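Local coordinates for sugar-binding transcriptional regulator, LacI family (Enterococcus faecalis, PDB 3CS3), which probably regulates transcription as a DNA-binding protein of the LacI family, with a sugar-type effector as its likely signal, at residues Glu74-Ala77 / Ser82-Val85; Asn94-Leu99 / Ile244-Gly249; Gln134-Val139 / Phe182-Glu187; His233-Val238 / Glu255-Arg260. All coordinates share one frame; numbering follows the deposited sequence.

Contact 1 (Glu74-Ala77 / Ser82-Val85); sequences EKFA and SIVV
Ile83 drives its terminal methyl into the turn of helix between Phe76 and Ala77, and nearly all of the contact gathers round that one carbon. CD1 of Ile83 comes to 3.6 Å from CD2 of Phe76, approaching the ring obliquely. The same methyl lies 3.8 Å from CB of Ala77 and 3.7 Å from the backbone N of Ala77, so it is held by ring, methyl and peptide at once. CG1 of Ile83 follows at 3.9 Å from Phe76 CD2, and the two side chains cross obliquely. Phe76 offers its ring because CG stands anti to the backbone N (chi1 -169°), which swings the aromatic group toward the strand although its CB sets out to one flank. All three touching residues are buried and the chemistry is purely apolar. The other side of the turn is loose: Glu74 and Lys75 start away from the strand, and Lys75 is exposed, its extended chain leading off from the helix. The contact closes the beta-alpha-beta unit of strand 60-64, helix 70-78 and strand 82-85. Phe76 also stacks with His81 and touches Ala61, Ile83 rests on Ile63 of strand 60-64, and Ala77 reaches Ile95 of strand 95-100. The opposite face of strand 82-85 packs through Ser82 and Val84 on helix 232-247.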
# COMPACT_ATOMS: atom_id res chain seq x y z
N GLU A 74 -3.85 -22.69 14.05
CA GLU A 74 -4.58 -23.72 14.79
C GLU A 74 -4.64 -23.47 16.30
O GLU A 74 -5.71 -23.61 16.90
CB GLU A 74 -4.01 -25.11 14.50
CG GLU A 74 -4.81 -25.92 13.47
CD GLU A 74 -4.04 -26.22 12.19
OE1 GLU A 74 -2.82 -25.99 12.14
OE2 GLU A 74 -4.67 -26.71 11.22
N LYS A 75 -3.51 -23.09 16.90
CA LYS A 75 -3.43 -22.78 18.34
C LYS A 75 -4.30 -21.60 18.75
O LYS A 75 -4.87 -21.59 19.85
CB LYS A 75 -1.98 -22.49 18.75
CG LYS A 75 -1.10 -23.71 18.93
CD LYS A 75 0.30 -23.28 19.36
CE LYS A 75 1.22 -24.48 19.53
NZ LYS A 75 2.60 -24.06 19.92
N PHE A 76 -4.40 -20.61 17.87
CA PHE A 76 -5.25 -19.44 18.08
C PHE A 76 -6.73 -19.81 17.91
O PHE A 76 -7.59 -19.22 18.55
CB PHE A 76 -4.84 -18.32 17.12
CG PHE A 76 -5.46 -16.98 17.43
CD1 PHE A 76 -5.33 -16.40 18.68
CD2 PHE A 76 -6.16 -16.29 16.44
CE1 PHE A 76 -5.90 -15.16 18.95
CE2 PHE A 76 -6.73 -15.05 16.70
CZ PHE A 76 -6.60 -14.48 17.96
N ALA A 77 -7.00 -20.81 17.07
CA ALA A 77 -8.36 -21.30 16.82
C ALA A 77 -8.90 -22.14 17.98
O ALA A 77 -10.10 -22.07 18.30
CB ALA A 77 -8.43 -22.08 15.51
N SER A 82 -12.18 -17.23 16.26
CA SER A 82 -12.56 -17.60 14.90
C SER A 82 -11.59 -17.03 13.89
O SER A 82 -11.13 -15.90 14.04
CB SER A 82 -13.97 -17.10 14.61
OG SER A 82 -14.91 -17.85 15.36
N ILE A 83 -11.26 -17.81 12.86
CA ILE A 83 -10.28 -17.37 11.85
C ILE A 83 -10.76 -17.61 10.41
O ILE A 83 -11.28 -18.67 10.09
CB ILE A 83 -8.89 -18.04 12.07
CG1 ILE A 83 -8.32 -17.68 13.45
CG2 ILE A 83 -7.89 -17.59 11.01
CD1 ILE A 83 -7.40 -18.70 14.02
N VAL A 84 -10.60 -16.61 9.55
CA VAL A 84 -10.76 -16.79 8.11
C VAL A 84 -9.39 -16.68 7.42
O VAL A 84 -8.69 -15.68 7.57
CB VAL A 84 -11.80 -15.82 7.51
CG1 VAL A 84 -11.87 -15.96 6.00
CG2 VAL A 84 -13.17 -16.10 8.10
N VAL A 85 -9.01 -17.73 6.70
CA VAL A 85 -7.77 -17.72 5.94
C VAL A 85 -8.04 -17.39 4.47
O VAL A 85 -9.02 -17.84 3.88
CB VAL A 85 -6.96 -19.04 6.08
CG1 VAL A 85 -6.31 -19.13 7.45
CG2 VAL A 85 -7.82 -20.26 5.81

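Contact 2 (Asn94-Leu99 / Ile244-Gly249); sequences NIRQVL and IHLMRG. With SO4 (sulfate ion), chain B; SO4 (sulfate ion), chain E.
Leu246 lays one methyl over the guanidinium of Arg96 and the other against the backbone of Asn94. Its CG is anti to the backbone N (chi1 175°), which sends both branches off the helix toward the strand. CD1 sits over the centre of the guanidinium face, 3.8 Å from Arg96 CZ, while CD2 is 3.4 Å from Asn94 O and 3.8 Å from Arg96 CG. Arg96 can offer that face because its chain folds at the second torsion (chi2 -63°), turning the guanidinium back along the strand instead of straight out. The fold is held from within: Arg96 NH1 gives a hydrogen bond of 3.1 Å to Ile95 O, which lies in the guanidinium plane, although the donor stands 58° out of the carbonyl plane. Two sulfates, probably from the crystallisation liquor, bind at the rim. In one, O3 receives Arg96 NH1 at 2.8 Å and O4 receives Arg96 NH2, while O2 is bound by Asn94 N; in the other, O2 receives Arg96 NH2 at 2.9 Å. Apolar cover on one face and acceptors at the edge together restrain the rotation of the group. Behind Leu246 a Schellman motif ends the helix, with Gly249, at positive phi, as its C-prime residue. Helix 232-247 packs here on the sheet that holds strand 95-100, the alpha/beta layering of the periplasmic-binding-protein-like fold.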
# COMPACT_ATOMS: atom_id res chain seq x y z
N ASN A 94 -13.47 -23.92 13.56
CA ASN A 94 -13.23 -22.48 13.82
C ASN A 94 -12.44 -21.74 12.74
O ASN A 94 -12.16 -20.55 12.88
CB ASN A 94 -12.63 -22.22 15.21
CG ASN A 94 -13.66 -21.75 16.21
OD1 ASN A 94 -14.60 -21.02 15.86
ND2 ASN A 94 -13.49 -22.15 17.46
N ILE A 95 -12.07 -22.43 11.66
CA ILE A 95 -11.40 -21.80 10.54
C ILE A 95 -12.18 -21.99 9.24
O ILE A 95 -12.68 -23.08 8.97
CB ILE A 95 -9.92 -22.27 10.39
CG1 ILE A 95 -9.20 -22.26 11.75
CG2 ILE A 95 -9.17 -21.36 9.40
CD1 ILE A 95 -7.81 -22.87 11.75
N ARG A 96 -12.31 -20.92 8.46
CA ARG A 96 -12.90 -20.99 7.12
C ARG A 96 -11.96 -20.39 6.08
O ARG A 96 -11.02 -19.70 6.44
CB ARG A 96 -14.25 -20.28 7.08
CG ARG A 96 -15.31 -20.94 7.94
CD ARG A 96 -15.64 -22.37 7.48
NE ARG A 96 -16.80 -22.85 8.22
CZ ARG A 96 -16.74 -23.53 9.36
NH1 ARG A 96 -15.56 -23.86 9.88
NH2 ARG A 96 -17.85 -23.89 9.98
N GLN A 97 -12.24 -20.65 4.80
CA GLN A 97 -11.39 -20.19 3.70
C GLN A 97 -12.14 -19.29 2.75
O GLN A 97 -13.25 -19.61 2.34
CB GLN A 97 -10.87 -21.38 2.88
CG GLN A 97 -10.25 -22.51 3.66
CD GLN A 97 -10.26 -23.82 2.88
OE1 GLN A 97 -9.97 -24.88 3.43
NE2 GLN A 97 -10.61 -23.75 1.59
N VAL A 98 -11.54 -18.16 2.40
CA VAL A 98 -12.00 -17.38 1.24
C VAL A 98 -10.80 -17.19 0.31
O VAL A 98 -9.99 -16.29 0.50
CB VAL A 98 -12.64 -16.01 1.62
CG1 VAL A 98 -13.25 -15.36 0.38
CG2 VAL A 98 -13.71 -16.17 2.68
N LEU A 99 -10.71 -18.06 -0.69
CA LEU A 99 -9.50 -18.17 -1.51
C LEU A 99 -9.72 -17.68 -2.93
O LEU A 99 -10.84 -17.71 -3.44
CB LEU A 99 -9.02 -19.62 -1.53
CG LEU A 99 -8.81 -20.34 -0.20
CD1 LEU A 99 -8.33 -21.75 -0.45
CD2 LEU A 99 -7.82 -19.60 0.68
N ILE A 244 -17.81 -12.94 10.80
CA ILE A 244 -18.97 -12.66 11.64
C ILE A 244 -19.82 -13.92 11.81
O ILE A 244 -20.03 -14.37 12.93
CB ILE A 244 -19.84 -11.49 11.08
CG1 ILE A 244 -19.04 -10.17 11.06
CG2 ILE A 244 -21.15 -11.35 11.87
CD1 ILE A 244 -18.37 -9.79 12.37
N HIS A 245 -20.26 -14.50 10.69
CA HIS A 245 -21.08 -15.71 10.69
C HIS A 245 -20.42 -16.86 11.44
O HIS A 245 -21.08 -17.56 12.20
CB HIS A 245 -21.42 -16.15 9.25
CG HIS A 245 -22.51 -15.34 8.61
ND1 HIS A 245 -22.55 -13.96 8.66
CD2 HIS A 245 -23.58 -15.72 7.88
CE1 HIS A 245 -23.61 -13.53 8.00
NE2 HIS A 245 -24.25 -14.58 7.52
N LEU A 246 -19.11 -17.02 11.25
CA LEU A 246 -18.35 -18.10 11.89
C LEU A 246 -18.27 -17.94 13.41
O LEU A 246 -18.39 -18.93 14.14
CB LEU A 246 -16.94 -18.20 11.28
CG LEU A 246 -15.88 -19.15 11.83
CD1 LEU A 246 -16.31 -20.60 11.69
CD2 LEU A 246 -14.58 -18.90 11.11
N MET A 247 -18.09 -16.71 13.88
CA MET A 247 -17.96 -16.48 15.32
C MET A 247 -19.31 -16.41 16.03
O MET A 247 -19.37 -16.47 17.26
CB MET A 247 -17.05 -15.27 15.62
CG MET A 247 -17.71 -13.91 15.76
SD MET A 247 -16.47 -12.58 15.79
CE MET A 247 -15.00 -13.47 16.30
N ARG A 248 -20.38 -16.30 15.25
CA ARG A 248 -21.75 -16.33 15.75
C ARG A 248 -22.34 -17.74 15.64
O ARG A 248 -23.56 -17.92 15.76
CB ARG A 248 -22.64 -15.35 14.98
CG ARG A 248 -22.36 -13.88 15.26
CD ARG A 248 -23.53 -12.99 14.81
NE ARG A 248 -23.98 -13.28 13.45
CZ ARG A 248 -24.92 -12.60 12.81
NH1 ARG A 248 -25.26 -12.94 11.57
NH2 ARG A 248 -25.51 -11.56 13.38
N GLY A 249 -21.48 -18.72 15.39
CA GLY A 249 -21.87 -20.13 15.31
C GLY A 249 -22.61 -20.54 14.05
O GLY A 249 -22.94 -21.72 13.89
S SO4 B . -16.92 -24.98 13.18
O1 SO4 B . -16.99 -25.99 14.24
O2 SO4 B . -16.42 -23.73 13.75
O3 SO4 B . -16.03 -25.45 12.13
O4 SO4 B . -18.26 -24.75 12.63
S SO4 E . -20.49 -24.25 7.72
O1 SO4 E . -19.42 -24.31 6.73
O2 SO4 E . -20.28 -23.11 8.61
O3 SO4 E . -21.77 -24.09 7.04
O4 SO4 E . -20.49 -25.48 8.49

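Contact 3 (Gln134-Val139 / Phe182-Glu187); sequences QERLAV and FAFNDE. With GOL (glycerol), chain F.
Phe184 carries the contact with 134-139, its ring lying against Arg136 and Leu137. Taken in order, the segment starts with Phe182, whose ring receives CD2 of Phe184 over one face, toward the rim, and so backs the ring that does the touching. Phe184 then holds that ring beneath the aliphatic root of Arg136: CB stands over the ring face, 4.0 Å from its centroid, in a CH-pi contact. Beside it, CD1 of Leu137 is 3.9 Å from CZ of Phe184, the two side chains meeting at about a right angle. The chain of Arg136 goes on past the ring, bends at chi3 (-148°), and brings NH1 to 2.7 Å from Phe184 O. Its NH2 binds O2 of a glycerol at 2.7 Å. Asn185 comes next, at the N-cap of helix 186-196, where its ND2 gives a nearly straight bond (173°) of 2.8 Å to glycerol O1. The glycerol, also bound by Asp132 and Asp213, probably comes from the crystallisation liquor; its site is consistent with an effector pocket in a sugar-binding regulator. The segment carries strand 179-183, paired with strands 121-125 and 207-210, into helix 186-196, while Phe182 touches Ser140 further along helix 131-146 and Leu137 touches Leu123 of strand 121-125.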
# COMPACT_ATOMS: atom_id res chain seq x y z
N GLN A 134 1.81 -22.44 -5.27
CA GLN A 134 1.71 -23.90 -5.48
C GLN A 134 0.60 -24.29 -6.44
O GLN A 134 0.82 -25.07 -7.37
CB GLN A 134 1.47 -24.62 -4.15
CG GLN A 134 2.66 -24.69 -3.22
CD GLN A 134 2.30 -25.27 -1.86
OE1 GLN A 134 1.13 -25.45 -1.52
NE2 GLN A 134 3.32 -25.55 -1.06
N GLU A 135 -0.60 -23.76 -6.21
CA GLU A 135 -1.76 -23.99 -7.07
C GLU A 135 -1.55 -23.44 -8.47
O GLU A 135 -1.90 -24.09 -9.44
CB GLU A 135 -3.00 -23.34 -6.47
CG GLU A 135 -3.47 -23.97 -5.19
CD GLU A 135 -4.28 -25.22 -5.43
OE1 GLU A 135 -5.42 -25.10 -5.95
OE2 GLU A 135 -3.79 -26.32 -5.09
N ARG A 136 -0.99 -22.23 -8.54
CA ARG A 136 -0.71 -21.57 -9.81
C ARG A 136 0.33 -22.34 -10.61
O ARG A 136 0.19 -22.49 -11.82
CB ARG A 136 -0.26 -20.12 -9.60
CG ARG A 136 -1.40 -19.12 -9.45
CD ARG A 136 -0.93 -17.79 -8.86
NE ARG A 136 -1.99 -17.20 -8.04
CZ ARG A 136 -1.89 -16.05 -7.37
NH1 ARG A 136 -0.78 -15.33 -7.40
NH2 ARG A 136 -2.93 -15.62 -6.66
N LEU A 137 1.34 -22.85 -9.91
CA LEU A 137 2.38 -23.67 -10.51
C LEU A 137 1.87 -25.03 -10.99
O LEU A 137 2.19 -25.45 -12.10
CB LEU A 137 3.54 -23.86 -9.53
CG LEU A 137 4.90 -24.22 -10.12
CD1 LEU A 137 5.28 -23.25 -11.22
CD2 LEU A 137 5.94 -24.22 -9.01
N ALA A 138 1.05 -25.69 -10.18
CA ALA A 138 0.51 -27.02 -10.50
C ALA A 138 -0.33 -27.02 -11.77
O ALA A 138 -0.33 -27.99 -12.52
CB ALA A 138 -0.29 -27.58 -9.34
N VAL A 139 -1.04 -25.93 -12.00
CA VAL A 139 -1.92 -25.79 -13.15
C VAL A 139 -1.15 -25.30 -14.39
O VAL A 139 -1.42 -25.76 -15.50
CB VAL A 139 -3.15 -24.92 -12.78
CG1 VAL A 139 -3.68 -24.13 -13.96
CG2 VAL A 139 -4.22 -25.81 -12.20
N PHE A 182 5.28 -15.52 -17.35
CA PHE A 182 4.08 -15.48 -16.53
C PHE A 182 4.53 -15.14 -15.11
O PHE A 182 5.11 -15.98 -14.42
CB PHE A 182 3.31 -16.80 -16.61
CG PHE A 182 2.08 -16.87 -15.73
CD1 PHE A 182 1.34 -15.72 -15.42
CD2 PHE A 182 1.63 -18.10 -15.27
CE1 PHE A 182 0.21 -15.80 -14.61
CE2 PHE A 182 0.48 -18.19 -14.47
CZ PHE A 182 -0.23 -17.04 -14.14
N ALA A 183 4.30 -13.89 -14.72
CA ALA A 183 4.60 -13.41 -13.37
C ALA A 183 3.39 -13.74 -12.50
O ALA A 183 2.26 -13.48 -12.90
CB ALA A 183 4.87 -11.94 -13.38
N PHE A 184 3.64 -14.32 -11.33
CA PHE A 184 2.56 -14.85 -10.50
C PHE A 184 1.83 -13.76 -9.73
O PHE A 184 0.73 -13.99 -9.23
CB PHE A 184 3.06 -15.98 -9.58
CG PHE A 184 3.16 -17.34 -10.25
CD1 PHE A 184 3.20 -18.50 -9.48
CD2 PHE A 184 3.20 -17.47 -11.64
CE1 PHE A 184 3.30 -19.76 -10.08
CE2 PHE A 184 3.29 -18.72 -12.25
CZ PHE A 184 3.33 -19.87 -11.47
N ASN A 185 2.45 -12.58 -9.63
CA ASN A 185 1.72 -11.35 -9.34
C ASN A 185 2.20 -10.13 -10.11
O ASN A 185 3.29 -10.15 -10.69
CB ASN A 185 1.53 -11.09 -7.83
CG ASN A 185 2.79 -10.58 -7.12
OD1 ASN A 185 3.86 -10.38 -7.71
ND2 ASN A 185 2.64 -10.37 -5.82
N ASP A 186 1.36 -9.09 -10.12
CA ASP A 186 1.62 -7.82 -10.80
C ASP A 186 2.85 -7.08 -10.27
O ASP A 186 3.53 -6.40 -11.03
CB ASP A 186 0.40 -6.90 -10.70
CG ASP A 186 -0.60 -7.09 -11.84
OD1 ASP A 186 -0.56 -8.13 -12.53
OD2 ASP A 186 -1.43 -6.18 -12.05
N GLU A 187 3.12 -7.22 -8.98
CA GLU A 187 4.27 -6.56 -8.37
C GLU A 187 5.60 -7.09 -8.87
O GLU A 187 6.52 -6.30 -9.12
CB GLU A 187 4.22 -6.68 -6.86
CG GLU A 187 3.05 -5.97 -6.24
CD GLU A 187 2.71 -6.56 -4.91
OE1 GLU A 187 3.65 -6.74 -4.10
OE2 GLU A 187 1.52 -6.87 -4.70
C1 GOL F . -0.26 -12.39 -4.70
O1 GOL F . 0.11 -11.03 -4.72
C2 GOL F . -1.79 -12.48 -4.66
O2 GOL F . -2.28 -13.13 -5.81
C3 GOL F . -2.27 -13.15 -3.38
O3 GOL F . -1.45 -14.25 -3.06

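Contact 4 (His233-Val238 / Glu255-Arg260); sequences HRWGMV and EHIYTR. With SO4 (sulfate ion), chain C; SO4 (sulfate ion), chain D.
The axis of helix segment 233-238 runs nearly antiparallel to strand 255-257, at 164° and 9.4 Å, with the CA atoms of Trp235 and Ile257, and of Val238 and Glu255, nearest each other. This is helix-on-sheet packing of the alpha/beta periplasmic-binding-protein fold, joining helix 232-247 to a strand that pairs with strand 95-100. Ile257 carries the apolar part. Its CG1 approaches the indole obliquely, 3.6 Å from CD1 of Trp235, and its CD1 comes up against the helix backbone, 3.9 Å from CA of Trp235; the two side chains cross at about a right angle. Trp235 presents its five-membered ring to the isoleucine because CG is anti to the backbone N (chi1 -168°), and its NE1 is used elsewhere, donating to Val98 O in the neighbouring strand. Further along the helix, CG1 of Val238 is 4.1 Å from OE1 of Glu255, a looser meeting of a methyl with a carboxylate whose OE2 forms a salt bridge to Lys242. The contact is therefore tight at Trp235 and Ile257 and thinner toward Glu255. On the strand's other face a sulfate, probably from the crystallisation liquor, gathers three donors. His256 N gives a bond to O4 at 2.8 Å and Tyr258 OH one to O1 at 2.6 Å, while ND1 of His256 points almost straight at O3, 2.9 Å away, with O3 in the plane of the imidazole ring.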
# COMPACT_ATOMS: atom_id res chain seq x y z
N HIS A 233 -12.53 -5.93 -3.58
CA HIS A 233 -13.55 -5.43 -2.65
C HIS A 233 -14.41 -6.56 -2.13
O HIS A 233 -14.70 -6.63 -0.93
CB HIS A 233 -14.45 -4.38 -3.33
CG HIS A 233 -13.82 -3.02 -3.47
ND1 HIS A 233 -13.22 -2.36 -2.42
CD2 HIS A 233 -13.74 -2.18 -4.53
CE1 HIS A 233 -12.78 -1.19 -2.83
NE2 HIS A 233 -13.08 -1.05 -4.11
N ARG A 234 -14.83 -7.45 -3.04
CA ARG A 234 -15.70 -8.58 -2.68
C ARG A 234 -14.96 -9.65 -1.89
O ARG A 234 -15.53 -10.26 -1.00
CB ARG A 234 -16.36 -9.18 -3.92
CG ARG A 234 -17.37 -8.25 -4.57
CD ARG A 234 -18.08 -8.94 -5.72
NE ARG A 234 -18.69 -7.99 -6.64
CZ ARG A 234 -19.63 -8.31 -7.53
NH1 ARG A 234 -20.07 -9.56 -7.61
NH2 ARG A 234 -20.12 -7.37 -8.33
N TRP A 235 -13.68 -9.86 -2.23
CA TRP A 235 -12.82 -10.77 -1.47
C TRP A 235 -12.83 -10.36 0.01
O TRP A 235 -13.10 -11.19 0.88
CB TRP A 235 -11.41 -10.74 -2.06
CG TRP A 235 -10.47 -11.83 -1.60
CD1 TRP A 235 -10.78 -12.96 -0.88
CD2 TRP A 235 -9.06 -11.91 -1.87
NE1 TRP A 235 -9.64 -13.71 -0.67
CE2 TRP A 235 -8.58 -13.09 -1.27
CE3 TRP A 235 -8.16 -11.08 -2.56
CZ2 TRP A 235 -7.23 -13.47 -1.34
CZ3 TRP A 235 -6.82 -11.46 -2.62
CH2 TRP A 235 -6.37 -12.64 -2.01
N GLY A 236 -12.60 -9.08 0.26
CA GLY A 236 -12.70 -8.50 1.60
C GLY A 236 -14.09 -8.52 2.23
O GLY A 236 -14.22 -8.76 3.43
N MET A 237 -15.12 -8.25 1.43
CA MET A 237 -16.50 -8.24 1.89
C MET A 237 -16.95 -9.63 2.35
O MET A 237 -17.53 -9.77 3.43
CB MET A 237 -17.43 -7.74 0.77
CG MET A 237 -18.78 -7.23 1.26
SD MET A 237 -18.84 -5.43 1.48
CE MET A 237 -19.48 -4.94 -0.12
N VAL A 238 -16.67 -10.64 1.52
CA VAL A 238 -16.99 -12.04 1.80
C VAL A 238 -16.19 -12.56 3.00
O VAL A 238 -16.72 -13.32 3.82
CB VAL A 238 -16.79 -12.95 0.54
CG1 VAL A 238 -16.91 -14.41 0.88
CG2 VAL A 238 -17.80 -12.60 -0.53
N GLU A 255 -15.48 -20.39 0.50
CA GLU A 255 -15.82 -19.90 -0.83
C GLU A 255 -14.58 -19.57 -1.65
O GLU A 255 -13.48 -19.46 -1.12
CB GLU A 255 -16.70 -18.65 -0.73
CG GLU A 255 -18.16 -18.95 -0.47
CD GLU A 255 -19.05 -17.73 -0.58
OE1 GLU A 255 -18.96 -17.00 -1.60
OE2 GLU A 255 -19.85 -17.51 0.34
N HIS A 256 -14.78 -19.41 -2.96
CA HIS A 256 -13.72 -18.96 -3.86
C HIS A 256 -14.09 -17.64 -4.49
O HIS A 256 -15.28 -17.30 -4.62
CB HIS A 256 -13.43 -20.00 -4.95
CG HIS A 256 -12.71 -21.21 -4.45
ND1 HIS A 256 -13.38 -22.32 -3.97
CD2 HIS A 256 -11.39 -21.49 -4.34
CE1 HIS A 256 -12.50 -23.23 -3.58
NE2 HIS A 256 -11.29 -22.75 -3.79
N ILE A 257 -13.06 -16.89 -4.87
CA ILE A 257 -13.20 -15.63 -5.58
C ILE A 257 -12.73 -15.87 -7.02
O ILE A 257 -11.59 -16.26 -7.25
CB ILE A 257 -12.38 -14.51 -4.88
CG1 ILE A 257 -12.92 -14.24 -3.46
CG2 ILE A 257 -12.31 -13.22 -5.73
CD1 ILE A 257 -14.37 -13.72 -3.40
N TYR A 258 -13.63 -15.64 -7.97
CA TYR A 258 -13.37 -16.04 -9.36
C TYR A 258 -12.73 -14.95 -10.18
O TYR A 258 -12.83 -13.76 -9.85
CB TYR A 258 -14.62 -16.67 -10.00
CG TYR A 258 -14.98 -17.98 -9.33
CD1 TYR A 258 -14.26 -19.14 -9.62
CD2 TYR A 258 -15.99 -18.05 -8.37
CE1 TYR A 258 -14.56 -20.34 -9.00
CE2 TYR A 258 -16.29 -19.26 -7.73
CZ TYR A 258 -15.57 -20.40 -8.05
OH TYR A 258 -15.85 -21.60 -7.44
N THR A 259 -12.03 -15.36 -11.24
CA THR A 259 -11.12 -14.49 -11.97
C THR A 259 -11.45 -14.35 -13.46
O THR A 259 -12.23 -15.13 -14.02
CB THR A 259 -9.66 -15.00 -11.86
OG1 THR A 259 -9.57 -16.30 -12.43
CG2 THR A 259 -9.19 -15.05 -10.40
N ARG A 260 -10.83 -13.36 -14.10
CA ARG A 260 -10.91 -13.15 -15.54
C ARG A 260 -9.60 -12.58 -16.06
O ARG A 260 -8.89 -11.87 -15.34
CB ARG A 260 -12.09 -12.24 -15.91
CG ARG A 260 -11.92 -10.76 -15.59
CD ARG A 260 -13.24 -10.01 -15.61
NE ARG A 260 -13.06 -8.58 -15.88
CZ ARG A 260 -12.81 -7.66 -14.96
NH1 ARG A 260 -12.71 -7.98 -13.67
NH2 ARG A 260 -12.66 -6.39 -15.32
S SO4 C . -17.50 -21.74 -4.26
O1 SO4 C . -17.77 -21.86 -5.68
O2 SO4 C . -18.64 -22.22 -3.48
O3 SO4 C . -16.32 -22.52 -3.89
O4 SO4 C . -17.27 -20.32 -4.00
S SO4 D . -12.12 -4.01 -7.19
O1 SO4 D . -13.11 -3.09 -7.73
O2 SO4 D . -12.79 -4.96 -6.32
O3 SO4 D . -11.46 -4.72 -8.29
O4 SO4 D . -11.12 -3.26 -6.43

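In the fold
Contacts 1, 2 and 4 all reach the same mixed sheet, and contact 3 belongs to the other, four-stranded one, where it lies nearest the centre of the chain. Contacts 1 and 3 are buried; contacts 2 and 4 are partly so, and both use helix 232-247, one at its C-terminal end and one near its start. Strands 82-85, 95-100 and 255-262 lie side by side and tie contacts 1, 2 and 4 together: Ile83 N is 2.9 Å from Asn94 O, and Ile257 N is 2.8 Å from Leu99 O. Chemistry follows place: contact 1 is wholly apolar, contacts 2 and 4 add sulfates at their outer edges, and contact 3 combines packing with polar groups round a glycerol.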